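Long-range contacts in catalase (Bacillus pumilus, PDB 4QOM), which catalyses the breakdown of hydrogen peroxide to water and oxygen at a buried haem, and is seen here with benzene-1,2,3-triol bound: residues A[57-62]-A[242-247]; A[96-101]-A[108-113]. All blocks are in the same frame, centred on the assembly; numbering follows the deposited sequence.

Overall arrangement
The centres of contacts 1 and 2 lie about 10 Å apart, both buried in the chain, and segments 96-101 and 108-113 are nested inside the long loop that contact 1 closes. They meet directly: H57 N is hydrogen-bonded to V98 O, and H57 ND1 lies 2.7 Å from S96 OG, probably as a hydrogen bond. Both contacts also touch the same benzene-1,2,3-triol (chain H), whose O1 is turned to the haem iron. Contact 1 supplies the imidazole on that side of the haem; contact 2 forms the wall beside the ligand and also touches a second triol (chain G) further out. Both contacts also touch a second subunit.

Contact 1. Residues A[57-62]-A[242-247]; sequences HARGAG and HATRDL. With HEM (protoporphyrin IX containing Fe), chain E; PYG (benzene-1,2,3-triol), chain H.
A61 and T244 meet where strand 60-62 runs almost parallel to helix 242-247, their axes 9° apart and 8.2 Å at closest approach. The A61 methyl points at the helix, its CB 3.5 Å from T244 OG1. One turn on, L247 extends with CG anti to its backbone N (chi1 180°), and its CD2 lies 4.2 Å from A61 CB. No direct hydrogen bond joins the two segments; a bridging water does that work. It donates to G60 O (2.7 Å from the water oxygen) and to T244 OG1, and accepts from R59 NH1, lying in the guanidinium plane. T244 OG1 is also held by E106, and R59 NE by S104, so two of the water's three partners have a second anchor.

At the other end of segment 57-62, H57 faces the haem. With CG beside its backbone N (chi1 -62°), the imidazole lies over pyrrole D, HEM C3D standing 3.3 Å above the H57 ring plane and over its centre. At its edge, H57 NE2 is 2.7 Å from O2 of the chain H triol, a hydrogen bond in which either atom could be the donor. Replacing H57 by an alanine is likely to leave O2 of the triol without its imidazole partner and open a gap over pyrrole D.

The position of H57 is consistent with the distal histidine of haem catalases. The chemistry is divided: a water-bridged, partly apolar seam ties the strand to the helix, while a few residues earlier the chain presents an imidazole to whatever occupies the haem pocket.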
ATOM      1  N   HIS A  57     -14.284   8.435  13.511  1.00 14.90           N
ATOM      2  CA  HIS A  57     -13.827   9.818  13.724  1.00 15.27           C
ATOM      3  C   HIS A  57     -13.179  10.498  12.484  1.00 15.29           C
ATOM      4  O   HIS A  57     -12.214  11.259  12.575  1.00 15.58           O
ATOM      5  CB  HIS A  57     -12.904   9.941  14.919  1.00 16.57           C
ATOM      6  CG  HIS A  57     -13.527   9.567  16.263  1.00 15.65           C
ATOM      7  ND1 HIS A  57     -13.873  10.507  17.197  1.00 16.32           N
ATOM      8  CD2 HIS A  57     -13.836   8.368  16.823  1.00 16.28           C
ATOM      9  CE1 HIS A  57     -14.356   9.923  18.283  1.00 16.76           C
ATOM     10  NE2 HIS A  57     -14.316   8.617  18.111  1.00 17.09           N
ATOM     11  N   ALA A  58     -13.646  10.045  11.361  1.00 15.30           N
ATOM     12  CA  ALA A  58     -13.131  10.503  10.056  1.00 15.10           C
ATOM     13  C   ALA A  58     -13.249  12.030   9.857  1.00 16.43           C
ATOM     14  O   ALA A  58     -12.335  12.648   9.291  1.00 16.54           O
ATOM     15  CB  ALA A  58     -13.784   9.765   8.945  1.00 15.52           C
ATOM     16  N   ARG A  59     -14.370  12.622  10.247  1.00 16.39           N
ATOM     17  CA  ARG A  59     -14.616  14.039  10.226  1.00 16.85           C
ATOM     18  C   ARG A  59     -14.036  14.721  11.455  1.00 18.84           C
ATOM     19  O   ARG A  59     -14.453  14.407  12.573  1.00 17.38           O
ATOM     20  CB  ARG A  59     -16.113  14.352  10.133  1.00 17.31           C
ATOM     21  CG  ARG A  59     -16.481  15.830  10.409  1.00 18.40           C
ATOM     22  CD  ARG A  59     -15.936  16.855   9.462  1.00 18.28           C
ATOM     23  NE  ARG A  59     -16.876  17.155   8.407  1.00 19.58           N
ATOM     24  CZ  ARG A  59     -16.649  18.025   7.426  1.00 19.53           C
ATOM     25  NH1 ARG A  59     -15.522  18.732   7.355  1.00 18.96           N
ATOM     26  NH2 ARG A  59     -17.613  18.251   6.558  1.00 21.37           N
ATOM     27  N   GLY A  60     -13.129  15.696  11.227  1.00 18.16           N
ATOM     28  CA  GLY A  60     -12.585  16.432  12.348  1.00 19.63           C
ATOM     29  C   GLY A  60     -11.736  17.582  11.985  1.00 19.03           C
ATOM     30  O   GLY A  60     -11.590  17.927  10.780  1.00 17.04           O
ATOM     31  N   ALA A  61     -11.219  18.229  13.025  1.00 16.89           N
ATOM     32  CA  ALA A  61     -10.539  19.517  12.883  1.00 17.98           C
ATOM     33  C   ALA A  61      -9.471  19.598  13.932  1.00 18.63           C
ATOM     34  O   ALA A  61      -9.702  19.207  15.091  1.00 16.78           O
ATOM     35  CB  ALA A  61     -11.504  20.687  12.998  1.00 17.83           C
ATOM     36  N   GLY A  62      -8.343  20.200  13.599  1.00 19.45           N
ATOM     37  CA  GLY A  62      -7.211  20.285  14.480  1.00 20.41           C
ATOM     38  C   GLY A  62      -6.686  21.673  14.833  1.00 19.52           C
ATOM     39  O   GLY A  62      -6.890  22.642  14.108  1.00 18.09           O
ATOM     40  N   HIS A 242     -19.853  23.417  10.197  1.00 20.20           N
ATOM     41  CA  HIS A 242     -19.919  24.613  11.046  1.00 21.03           C
ATOM     42  C   HIS A 242     -18.942  24.602  12.233  1.00 20.57           C
ATOM     43  O   HIS A 242     -18.503  25.676  12.692  1.00 19.98           O
ATOM     44  CB  HIS A 242     -21.352  24.850  11.546  1.00 21.67           C
ATOM     45  CG  HIS A 242     -21.669  24.059  12.779  1.00 21.72           C
ATOM     46  ND1 HIS A 242     -21.985  22.726  12.739  1.00 20.90           N
ATOM     47  CD2 HIS A 242     -21.673  24.406  14.086  1.00 21.74           C
ATOM     48  CE1 HIS A 242     -22.201  22.289  13.953  1.00 23.60           C
ATOM     49  NE2 HIS A 242     -22.032  23.291  14.795  1.00 22.88           N
ATOM     50  N   ALA A 243     -18.608  23.397  12.752  1.00 19.19           N
ATOM     51  CA  ALA A 243     -17.780  23.270  13.948  1.00 19.81           C
ATOM     52  C   ALA A 243     -16.328  23.469  13.519  1.00 18.74           C
ATOM     53  O   ALA A 243     -15.577  24.120  14.206  1.00 20.80           O
ATOM     54  CB  ALA A 243     -17.979  21.931  14.654  1.00 21.44           C
ATOM     55  N   THR A 244     -15.969  22.927  12.366  1.00 19.59           N
ATOM     56  CA  THR A 244     -14.615  23.127  11.834  1.00 19.16           C
ATOM     57  C   THR A 244     -14.422  24.629  11.579  1.00 20.15           C
ATOM     58  O   THR A 244     -13.370  25.206  11.894  1.00 20.64           O
ATOM     59  CB  THR A 244     -14.448  22.292  10.508  1.00 18.33           C
ATOM     60  OG1 THR A 244     -14.269  20.913  10.845  1.00 17.49           O
ATOM     61  CG2 THR A 244     -13.264  22.729   9.696  1.00 20.29           C
ATOM     62  N   ARG A 245     -15.423  25.263  10.979  1.00 20.25           N
ATOM     63  CA  ARG A 245     -15.379  26.686  10.687  1.00 21.42           C
ATOM     64  C   ARG A 245     -15.206  27.539  11.942  1.00 21.74           C
ATOM     65  O   ARG A 245     -14.354  28.424  12.015  1.00 20.50           O
ATOM     66  CB  ARG A 245     -16.655  27.102   9.956  1.00 22.74           C
ATOM     67  CG  ARG A 245     -16.656  28.541   9.480  1.00 23.24           C
ATOM     68  CD  ARG A 245     -18.019  28.938   8.960  1.00 24.51           C
ATOM     69  NE  ARG A 245     -18.523  28.068   7.868  1.00 23.27           N
ATOM     70  CZ  ARG A 245     -18.285  28.221   6.576  1.00 24.41           C
ATOM     71  NH1 ARG A 245     -17.465  29.155   6.117  1.00 26.17           N
ATOM     72  NH2 ARG A 245     -18.870  27.418   5.710  1.00 25.36           N
ATOM     73  N   ASP A 246     -15.987  27.177  12.946  1.00 22.21           N
ATOM     74  CA  ASP A 246     -16.016  27.889  14.202  1.00 22.71           C
ATOM     75  C   ASP A 246     -14.672  27.814  14.946  1.00 22.74           C
ATOM     76  O   ASP A 246     -14.171  28.826  15.413  1.00 23.33           O
ATOM     77  CB  ASP A 246     -17.145  27.351  15.082  1.00 23.20           C
ATOM     78  CG  ASP A 246     -17.091  27.881  16.515  1.00 25.60           C
ATOM     79  OD1 ASP A 246     -17.682  28.966  16.747  1.00 24.86           O
ATOM     80  OD2 ASP A 246     -16.420  27.241  17.355  1.00 23.29           O
ATOM     81  N   LEU A 247     -14.044  26.622  14.958  1.00 21.58           N
ATOM     82  CA  LEU A 247     -12.776  26.473  15.606  1.00 23.03           C
ATOM     83  C   LEU A 247     -11.704  27.324  14.920  1.00 21.64           C
ATOM     84  O   LEU A 247     -10.941  28.033  15.603  1.00 21.11           O
ATOM     85  CB  LEU A 247     -12.364  24.999  15.660  1.00 23.20           C
ATOM     86  CG  LEU A 247     -11.005  24.712  16.328  1.00 22.70           C
ATOM     87  CD1 LEU A 247     -10.968  25.114  17.774  1.00 23.66           C
ATOM     88  CD2 LEU A 247     -10.640  23.232  16.193  1.00 23.73           C
TER
HETATM   89  CHA HEM E 501     -10.325   7.082  16.549  0.50 15.30           C
HETATM   90  CHB HEM E 501     -10.502   2.438  17.792  0.50 15.92           C
HETATM   91  CHC HEM E 501     -13.131   3.613  21.822  0.50 16.39           C
HETATM   92  CHD HEM E 501     -11.833   8.233  21.059  0.50 16.49           C
HETATM   93  C1A HEM E 501     -10.196   5.721  16.525  0.50 15.18           C
HETATM   94  C2A HEM E 501      -9.640   4.979  15.444  0.50 14.73           C
HETATM   95  C3A HEM E 501      -9.663   3.678  15.815  0.50 15.01           C
HETATM   96  C4A HEM E 501     -10.278   3.609  17.078  0.50 15.60           C
HETATM   97  CMA HEM E 501      -9.163   2.499  15.049  0.50 14.49           C
HETATM   98  CAA HEM E 501      -9.019   5.547  14.210  0.50 13.82           C
HETATM   99  CBA HEM E 501      -7.585   5.979  14.573  0.50 13.83           C
HETATM  100  CGA HEM E 501      -6.795   6.591  13.431  0.50 13.85           C
HETATM  101  O1A HEM E 501      -5.749   7.298  13.691  0.50 14.68           O
HETATM  102  O2A HEM E 501      -7.144   6.331  12.248  0.50 13.49           O
HETATM  103  C1B HEM E 501     -11.266   2.401  18.980  0.50 16.56           C
HETATM  104  C2B HEM E 501     -11.611   1.165  19.614  0.50 16.78           C
HETATM  105  C3B HEM E 501     -12.370   1.486  20.686  0.50 16.72           C
HETATM  106  C4B HEM E 501     -12.429   2.943  20.783  0.50 16.36           C
HETATM  107  CMB HEM E 501     -11.258  -0.211  19.121  0.50 16.44           C
HETATM  108  CAB HEM E 501     -12.969   0.579  21.667  0.50 17.13           C
HETATM  109  CBB HEM E 501     -12.684  -0.686  21.464  0.50 18.74           C
HETATM  110  C1C HEM E 501     -12.983   4.991  21.978  0.50 16.72           C
HETATM  111  C2C HEM E 501     -13.080   5.658  23.210  0.50 16.69           C
HETATM  112  C3C HEM E 501     -12.757   6.969  22.986  0.50 16.72           C
HETATM  113  C4C HEM E 501     -12.318   7.109  21.639  0.50 16.56           C
HETATM  114  CMC HEM E 501     -13.589   5.085  24.496  0.50 17.42           C
HETATM  115  CAC HEM E 501     -12.645   7.994  23.975  0.50 17.00           C
HETATM  116  CBC HEM E 501     -12.543   7.636  25.256  0.50 18.72           C
HETATM  117  C1D HEM E 501     -11.354   8.239  19.735  0.50 16.41           C
HETATM  118  C2D HEM E 501     -10.988   9.497  19.094  0.50 15.84           C
HETATM  119  C3D HEM E 501     -10.585   9.194  17.837  0.50 14.87           C
HETATM  120  C4D HEM E 501     -10.711   7.736  17.727  0.50 15.56           C
HETATM  121  CMD HEM E 501     -11.049  10.847  19.761  0.50 15.83           C
HETATM  122  CAD HEM E 501     -10.088  10.164  16.798  0.50 14.22           C
HETATM  123  CBD HEM E 501      -8.618  10.568  17.068  0.50 13.64           C
HETATM  124  CGD HEM E 501      -8.180  11.576  16.033  0.50 13.60           C
HETATM  125  O1D HEM E 501      -8.545  12.758  16.235  0.50 13.54           O
HETATM  126  O2D HEM E 501      -7.538  11.179  15.003  0.50 13.60           O
HETATM  127  NA  HEM E 501     -10.577   4.889  17.528  0.50 15.62           N
HETATM  128  NB  HEM E 501     -11.718   3.387  19.744  0.50 16.43           N
HETATM  129  NC  HEM E 501     -12.399   5.871  21.091  0.50 16.64           N
HETATM  130  ND  HEM E 501     -11.189   7.227  18.879  0.50 16.39           N
HETATM  131 FE   HEM E 501     -11.434   5.396  19.296  0.50 18.87          FE
HETATM  132  C1  PYG H 504     -15.657   5.379  18.693  1.00 35.17           C
HETATM  133  C2  PYG H 504     -16.245   6.388  19.566  1.00 31.10           C
HETATM  134  C3  PYG H 504     -17.694   6.354  19.778  1.00 31.87           C
HETATM  135  C4  PYG H 504     -18.507   5.394  19.164  1.00 34.78           C
HETATM  136  C5  PYG H 504     -17.932   4.436  18.320  1.00 34.68           C
HETATM  137  C6  PYG H 504     -16.558   4.457  18.105  1.00 35.28           C
HETATM  138  O1  PYG H 504     -14.279   5.353  18.511  1.00 36.48           O
HETATM  139  O2  PYG H 504     -15.464   7.290  20.134  1.00 27.81           O
HETATM  140  O3  PYG H 504     -18.200   7.293  20.545  1.00 35.45           O
HETATM  141  O   HOH W   1     -13.146  19.203   9.041  1.00 18.09           O

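Contact 2. Residues A[96-101]-A[108-113]; sequences STVIHP and LRDPRG. With PYG (benzene-1,2,3-triol), chain G; PYG (benzene-1,2,3-triol), chain H.
D110 reaches across to the backbone of V98 and I99 and takes both amides on one carboxylate oxygen. I99 N meets D110 OD2 at 2.9 Å in a nearly straight bond (172°), on the syn side but tilted 28° out of the carboxylate plane; V98 N reaches D110 OD2 at 3.0 Å, well above that plane but from the same face. A water donates a third bond to D110 OD2 and accepts from H100 N. The unusual chi1 of -116° leaves D110 OD1 facing the two hydroxyls O1 and O2 of the chain G triol. R112 ties the segment 108-113 to itself: NH1 and NH2 both bond L108 O end-on, and NH1 also bonds D110 O.

V98 spreads its two methyls over different neighbours. V98 CG1, anti to the backbone N, lies 3.6 Å from C4 of the chain H triol, while V98 CG2 packs 3.9 Å from P111 CD.

S96 closes the loop by an antiparallel, hydrogen-bonded pair with G113: G113 N donates to S96 O at 2.8 Å, and S96 N to G113 O at 3.2 Å. With no side chain on G113, S96 OG can rest 3.4 Å from G113 CA, while it is hydrogen-bonded to ND1 of H57.

This is the end pair of strands 88-96 and 113-120, from which their long connection departs. A valine and an aspartate so placed, one nearer the haem and one further out, probably mark the main access channel, as in other haem catalases.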
ATOM      1  N   SER A  96     -13.564  15.806  16.658  1.00 16.81           N
ATOM      2  CA  SER A  96     -14.145  14.999  15.603  1.00 16.42           C
ATOM      3  C   SER A  96     -15.599  14.597  15.919  1.00 17.17           C
ATOM      4  O   SER A  96     -16.018  14.577  17.092  1.00 17.64           O
ATOM      5  CB  SER A  96     -13.230  13.787  15.361  1.00 16.54           C
ATOM      6  OG  SER A  96     -13.065  13.044  16.545  1.00 16.89           O
ATOM      7  N   THR A  97     -16.360  14.247  14.894  1.00 17.28           N
ATOM      8  CA  THR A  97     -17.509  13.387  15.080  1.00 17.22           C
ATOM      9  C   THR A  97     -17.045  11.918  15.096  1.00 17.07           C
ATOM     10  O   THR A  97     -15.826  11.639  15.211  1.00 17.17           O
ATOM     11  CB  THR A  97     -18.584  13.680  14.052  1.00 18.40           C
ATOM     12  OG1 THR A  97     -18.117  13.373  12.742  1.00 16.63           O
ATOM     13  CG2 THR A  97     -19.012  15.188  14.139  1.00 18.39           C
ATOM     14  N   VAL A  98     -17.964  10.971  14.971  1.00 17.18           N
ATOM     15  CA  VAL A  98     -17.588   9.556  15.048  1.00 16.85           C
ATOM     16  C   VAL A  98     -17.894   8.742  13.803  1.00 16.70           C
ATOM     17  O   VAL A  98     -17.015   8.091  13.277  1.00 16.69           O
ATOM     18  CB  VAL A  98     -18.216   8.868  16.261  1.00 17.60           C
ATOM     19  CG1 VAL A  98     -17.823   7.396  16.282  1.00 17.43           C
ATOM     20  CG2 VAL A  98     -17.772   9.591  17.516  1.00 18.32           C
ATOM     21  N   ILE A  99     -19.193   8.632  13.461  1.00 16.20           N
ATOM     22  CA  ILE A  99     -19.674   7.565  12.614  1.00 16.87           C
ATOM     23  C   ILE A  99     -19.512   7.854  11.117  1.00 17.01           C
ATOM     24  O   ILE A  99     -19.078   6.996  10.350  1.00 17.54           O
ATOM     25  CB  ILE A  99     -21.079   7.175  12.948  1.00 16.72           C
ATOM     26  CG1 ILE A  99     -21.067   6.439  14.359  1.00 17.11           C
ATOM     27  CG2 ILE A  99     -21.648   6.256  11.914  1.00 17.73           C
ATOM     28  CD1 ILE A  99     -20.317   5.090  14.444  1.00 16.87           C
ATOM     29  N   HIS A 100     -19.929   9.020  10.682  1.00 17.86           N
ATOM     30  CA  HIS A 100     -19.972   9.258   9.228  1.00 17.41           C
ATOM     31  C   HIS A 100     -18.640   9.613   8.650  1.00 16.89           C
ATOM     32  O   HIS A 100     -17.702   9.962   9.371  1.00 16.59           O
ATOM     33  CB  HIS A 100     -21.093  10.246   8.848  1.00 16.76           C
ATOM     34  CG  HIS A 100     -22.447   9.706   9.095  1.00 17.59           C
ATOM     35  ND1 HIS A 100     -23.189   9.007   8.154  1.00 19.95           N
ATOM     36  CD2 HIS A 100     -23.122   9.610  10.254  1.00 16.80           C
ATOM     37  CE1 HIS A 100     -24.323   8.613   8.701  1.00 17.59           C
ATOM     38  NE2 HIS A 100     -24.310   8.973   9.977  1.00 19.57           N
ATOM     39  N   PRO A 101     -18.534   9.566   7.272  1.00 17.60           N
ATOM     40  CA  PRO A 101     -17.198   9.791   6.708  1.00 18.58           C
ATOM     41  C   PRO A 101     -16.707  11.228   6.717  1.00 18.97           C
ATOM     42  O   PRO A 101     -17.394  12.139   7.212  1.00 19.57           O
ATOM     43  CB  PRO A 101     -17.354   9.291   5.247  1.00 18.46           C
ATOM     44  CG  PRO A 101     -18.548   8.349   5.287  1.00 18.10           C
ATOM     45  CD  PRO A 101     -19.449   8.966   6.288  1.00 18.43           C
ATOM     46  N   LEU A 108     -24.709  16.277  13.121  1.00 21.87           N
ATOM     47  CA  LEU A 108     -25.326  14.962  13.390  1.00 22.53           C
ATOM     48  C   LEU A 108     -25.190  14.638  14.893  1.00 21.82           C
ATOM     49  O   LEU A 108     -24.220  15.043  15.544  1.00 22.80           O
ATOM     50  CB  LEU A 108     -24.665  13.878  12.585  1.00 21.62           C
ATOM     51  CG  LEU A 108     -24.585  14.123  11.074  1.00 21.96           C
ATOM     52  CD1 LEU A 108     -23.987  12.906  10.410  1.00 21.50           C
ATOM     53  CD2 LEU A 108     -25.977  14.429  10.528  1.00 22.80           C
ATOM     54  N   ARG A 109     -26.069  13.781  15.381  1.00 22.33           N
ATOM     55  CA  ARG A 109     -25.909  13.193  16.722  1.00 22.30           C
ATOM     56  C   ARG A 109     -24.734  12.196  16.782  1.00 22.18           C
ATOM     57  O   ARG A 109     -24.571  11.364  15.898  1.00 20.45           O
ATOM     58  CB  ARG A 109     -27.215  12.506  17.183  1.00 24.05           C
ATOM     59  CG  ARG A 109     -27.157  11.959  18.615  1.00 24.06           C
ATOM     60  CD  ARG A 109     -28.486  11.441  19.148  1.00 25.04           C
ATOM     61  NE  ARG A 109     -29.543  12.430  18.916  1.00 24.72           N
ATOM     62  CZ  ARG A 109     -29.771  13.525  19.654  1.00 26.43           C
ATOM     63  NH1 ARG A 109     -29.100  13.809  20.762  1.00 26.74           N
ATOM     64  NH2 ARG A 109     -30.697  14.382  19.247  1.00 26.97           N
ATOM     65  N   ASP A 110     -23.920  12.305  17.810  1.00 22.20           N
ATOM     66  CA  ASP A 110     -22.665  11.497  17.917  1.00 21.29           C
ATOM     67  C   ASP A 110     -21.941  11.975  19.179  1.00 20.95           C
ATOM     68  O   ASP A 110     -21.960  13.150  19.493  1.00 22.11           O
ATOM     69  CB  ASP A 110     -21.747  11.733  16.673  1.00 22.33           C
ATOM     70  CG  ASP A 110     -21.532  10.485  15.800  1.00 23.00           C
ATOM     71  OD1 ASP A 110     -21.971   9.334  16.144  1.00 22.13           O
ATOM     72  OD2 ASP A 110     -20.927  10.675  14.682  1.00 22.32           O
ATOM     73  N   PRO A 111     -21.221  11.060  19.836  1.00 21.27           N
ATOM     74  CA  PRO A 111     -20.109  11.570  20.670  1.00 20.68           C
ATOM     75  C   PRO A 111     -19.188  12.431  19.817  1.00 19.11           C
ATOM     76  O   PRO A 111     -19.154  12.259  18.604  1.00 19.50           O
ATOM     77  CB  PRO A 111     -19.411  10.298  21.160  1.00 22.30           C
ATOM     78  CG  PRO A 111     -20.417   9.238  20.890  1.00 21.89           C
ATOM     79  CD  PRO A 111     -21.089   9.623  19.652  1.00 21.73           C
ATOM     80  N   ARG A 112     -18.424  13.285  20.481  1.00 20.05           N
ATOM     81  CA  ARG A 112     -17.360  14.018  19.829  1.00 21.30           C
ATOM     82  C   ARG A 112     -16.024  13.574  20.390  1.00 19.32           C
ATOM     83  O   ARG A 112     -15.846  13.499  21.598  1.00 21.04           O
ATOM     84  CB  ARG A 112     -17.564  15.522  20.019  1.00 21.72           C
ATOM     85  CG  ARG A 112     -18.263  16.231  18.892  1.00 21.90           C
ATOM     86  CD  ARG A 112     -19.631  15.661  18.560  1.00 21.15           C
ATOM     87  NE  ARG A 112     -20.265  16.436  17.512  1.00 20.09           N
ATOM     88  CZ  ARG A 112     -21.459  16.149  17.023  1.00 20.34           C
ATOM     89  NH1 ARG A 112     -22.124  15.096  17.468  1.00 20.56           N
ATOM     90  NH2 ARG A 112     -21.962  16.879  16.026  1.00 22.21           N
ATOM     91  N   GLY A 113     -15.083  13.359  19.478  1.00 18.79           N
ATOM     92  CA  GLY A 113     -13.722  13.122  19.873  1.00 18.48           C
ATOM     93  C   GLY A 113     -12.996  14.344  20.347  1.00 17.63           C
ATOM     94  O   GLY A 113     -13.263  15.474  19.857  1.00 17.71           O
TER
HETATM   95  C1  PYG G 503     -24.256   7.486  17.339  1.00 44.34           C
HETATM   96  C2  PYG G 503     -24.991   7.974  16.166  1.00 41.67           C
HETATM   97  C3  PYG G 503     -26.492   7.970  16.230  1.00 41.49           C
HETATM   98  C4  PYG G 503     -27.114   7.510  17.382  1.00 40.42           C
HETATM   99  C5  PYG G 503     -26.372   7.044  18.442  1.00 44.45           C
HETATM  100  C6  PYG G 503     -24.977   7.030  18.428  1.00 45.74           C
HETATM  101  O1  PYG G 503     -22.896   7.412  17.423  1.00 48.09           O
HETATM  102  O2  PYG G 503     -24.304   8.373  15.060  1.00 42.64           O
HETATM  103  O3  PYG G 503     -27.327   8.418  15.209  1.00 44.48           O
HETATM  104  C1  PYG H 504     -15.657   5.379  18.693  1.00 35.17           C
HETATM  105  C2  PYG H 504     -16.245   6.388  19.566  1.00 31.10           C
HETATM  106  C3  PYG H 504     -17.694   6.354  19.778  1.00 31.87           C
HETATM  107  C4  PYG H 504     -18.507   5.394  19.164  1.00 34.78           C
HETATM  108  C5  PYG H 504     -17.932   4.436  18.320  1.00 34.68           C
HETATM  109  C6  PYG H 504     -16.558   4.457  18.105  1.00 35.28           C
HETATM  110  O1  PYG H 504     -14.279   5.353  18.511  1.00 36.48           O
HETATM  111  O2  PYG H 504     -15.464   7.290  20.134  1.00 27.81           O
HETATM  112  O3  PYG H 504     -18.200   7.293  20.545  1.00 35.45           O
HETATM  113  O   HOH W   2     -21.047  11.263  12.085  1.00 20.45           O